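Local structure of Glyco_hydro_cc domain-containing protein (Cryptococcus neoformans, 6UBC) at residues T263-Y268 against Q304-I309. The protein probably binds oligosaccharides derived from beta-1,3-glucan, as a member of subgroup VII of glycoside hydrolase family GH128. Numbering follows the deposited sequence.
Sequences TTAPQY and QGSILI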
loop_
_atom_site.group_PDB
_atom_site.type_symbol
_atom_site.label_atom_id
_atom_site.label_comp_id
_atom_site.label_asym_id
_atom_site.label_seq_id
_atom_site.Cartn_x
_atom_site.Cartn_y
_atom_site.Cartn_z
ATOM N N THR A 263 17.041 13.089 -5.731
ATOM C CA THR A 263 17.619 13.791 -6.908
ATOM C C THR A 263 17.364 12.920 -8.129
ATOM O O THR A 263 17.635 13.338 -9.231
ATOM C CB THR A 263 19.102 14.145 -6.674
ATOM O OG1 THR A 263 19.872 12.987 -6.326
ATOM C CG2 THR A 263 19.264 15.204 -5.598
ATOM N N THR A 264 16.802 11.751 -7.939
ATOM C CA THR A 264 16.543 10.826 -9.051
ATOM C C THR A 264 15.047 10.464 -9.044
ATOM O O THR A 264 14.486 10.162 -7.980
ATOM C CB THR A 264 17.587 9.713 -8.897
ATOM O OG1 THR A 264 17.659 9.182 -10.206
ATOM C CG2 THR A 264 17.224 8.652 -7.881
ATOM N N ALA A 265 14.388 10.569 -10.177
ATOM C CA ALA A 265 12.927 10.501 -10.254
ATOM C C ALA A 265 12.460 9.082 -9.900
ATOM O O ALA A 265 12.795 8.096 -10.557
ATOM C CB ALA A 265 12.465 10.932 -11.606
ATOM N N PRO A 266 11.615 8.912 -8.870
ATOM C CA PRO A 266 11.001 7.607 -8.641
ATOM C C PRO A 266 10.222 7.088 -9.859
ATOM O O PRO A 266 9.671 7.914 -10.616
ATOM C CB PRO A 266 9.999 7.965 -7.534
ATOM C CG PRO A 266 10.657 9.038 -6.800
ATOM C CD PRO A 266 11.210 9.928 -7.903
ATOM N N GLN A 267 10.158 5.778 -10.055
ATOM C CA GLN A 267 9.113 5.172 -10.934
ATOM C C GLN A 267 7.725 5.283 -10.293
ATOM O O GLN A 267 6.799 5.648 -11.005
ATOM C CB GLN A 267 9.381 3.717 -11.272
ATOM C CG GLN A 267 10.465 3.496 -12.347
ATOM C CD GLN A 267 10.370 2.065 -12.825
ATOM O OE1 GLN A 267 9.881 1.799 -13.917
ATOM N NE2 GLN A 267 10.665 1.121 -11.933
ATOM N N TYR A 268 7.616 5.096 -8.975
ATOM C CA TYR A 268 6.340 5.081 -8.215
ATOM C C TYR A 268 6.508 5.828 -6.889
ATOM O O TYR A 268 7.526 5.639 -6.192
ATOM C CB TYR A 268 5.960 3.635 -7.855
ATOM C CG TYR A 268 5.927 2.693 -9.028
ATOM C CD1 TYR A 268 4.799 2.583 -9.831
ATOM C CD2 TYR A 268 7.067 2.030 -9.443
ATOM C CE1 TYR A 268 4.787 1.764 -10.959
ATOM C CE2 TYR A 268 7.054 1.188 -10.546
ATOM C CZ TYR A 268 5.917 1.069 -11.322
ATOM O OH TYR A 268 5.953 0.259 -12.445
ATOM N N GLN A 304 8.374 14.365 -14.089
ATOM C CA GLN A 304 9.557 13.568 -14.398
ATOM C C GLN A 304 9.127 12.132 -14.668
ATOM O O GLN A 304 10.000 11.315 -14.755
ATOM C CB GLN A 304 10.547 13.727 -13.251
ATOM C CG GLN A 304 10.606 15.165 -12.741
ATOM C CD GLN A 304 11.378 16.021 -13.711
ATOM O OE1 GLN A 304 12.429 15.611 -14.179
ATOM N NE2 GLN A 304 10.846 17.186 -14.058
ATOM N N GLY A 305 7.843 11.823 -14.787
ATOM C CA GLY A 305 7.478 10.447 -15.118
ATOM C C GLY A 305 7.004 9.618 -13.923
ATOM O O GLY A 305 6.571 8.456 -14.162
ATOM N N SER A 306 7.027 10.149 -12.702
ATOM C CA SER A 306 6.673 9.336 -11.499
ATOM C C SER A 306 5.175 9.034 -11.558
ATOM O O SER A 306 4.384 9.949 -11.922
ATOM C CB SER A 306 7.059 10.022 -10.229
ATOM O OG SER A 306 8.457 10.240 -10.209
ATOM N N ILE A 307 4.801 7.786 -11.293
ATOM C CA ILE A 307 3.385 7.397 -11.082
ATOM C C ILE A 307 2.986 7.751 -9.631
ATOM O O ILE A 307 3.716 7.305 -8.687
ATOM C CB ILE A 307 3.177 5.912 -11.406
ATOM C CG1 ILE A 307 3.319 5.627 -12.896
ATOM C CG2 ILE A 307 1.841 5.435 -10.933
ATOM C CD1 ILE A 307 3.602 4.185 -13.195
ATOM N N LEU A 308 1.885 8.499 -9.443
ATOM C CA LEU A 308 1.452 8.977 -8.111
ATOM C C LEU A 308 0.349 8.082 -7.554
ATOM O O LEU A 308 -0.699 7.891 -8.176
ATOM C CB LEU A 308 0.964 10.392 -8.161
ATOM C CG LEU A 308 1.971 11.380 -8.743
ATOM C CD1 LEU A 308 1.450 12.770 -8.490
ATOM C CD2 LEU A 308 3.354 11.184 -8.137
ATOM N N ILE A 309 0.630 7.509 -6.387
ATOM C CA ILE A 309 -0.328 6.658 -5.659
ATOM C C ILE A 309 -0.849 7.478 -4.466
ATOM O O ILE A 309 -0.073 8.049 -3.730
ATOM C CB ILE A 309 0.349 5.350 -5.276
ATOM C CG1 ILE A 309 0.732 4.600 -6.562
ATOM C CG2 ILE A 309 -0.502 4.502 -4.368
ATOM C CD1 ILE A 309 2.204 4.238 -6.609
HETATM O O HOH W 1 10.443 8.248 -13.550
HETATM O O HOH W 2 7.274 5.771 -13.792
#
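Tyr268 and Ile307 sit side by side where two neighbouring parallel strands, 268-270 and 307-309, begin in the beta/alpha barrel of this GH128 protein; helix 287-298 lies in the connection between them. Their side chains leave the same face of the sheet and point the same way. With CG1 turned beside its own backbone N (chi1 -69°), Ile307 runs along the tyrosine, and its CD1 meets CE1 of the Tyr268 ring at 3.5 Å, from an oblique direction. Ile309 CD1 lies off the edge of the same ring, near the ring plane, and its closest approach is to Tyr268 CB (4.0 Å). Elsewhere the tyrosine meets the Trp367 ring and hydrogen-bonds through OH to Ser196 O.

The backbone pairing opens with Ile307 N, whose hydrogen points almost straight at Gln267 O (2.9 Å, 176°). A water donates to both Gln267 O and Gly305 O, 2.8 Å from each, and so bridges the two carbonyls. One step earlier the strand pairing gives way to a side chain: Ser306 OG, anti to its own carbonyl carbon, swings across to Pro266. Ser306 OG donates to Pro266 O at 2.7 Å, tilted 25° out of the carbonyl plane, while Pro266 CD lies 3.6 Å from Ser306 OG.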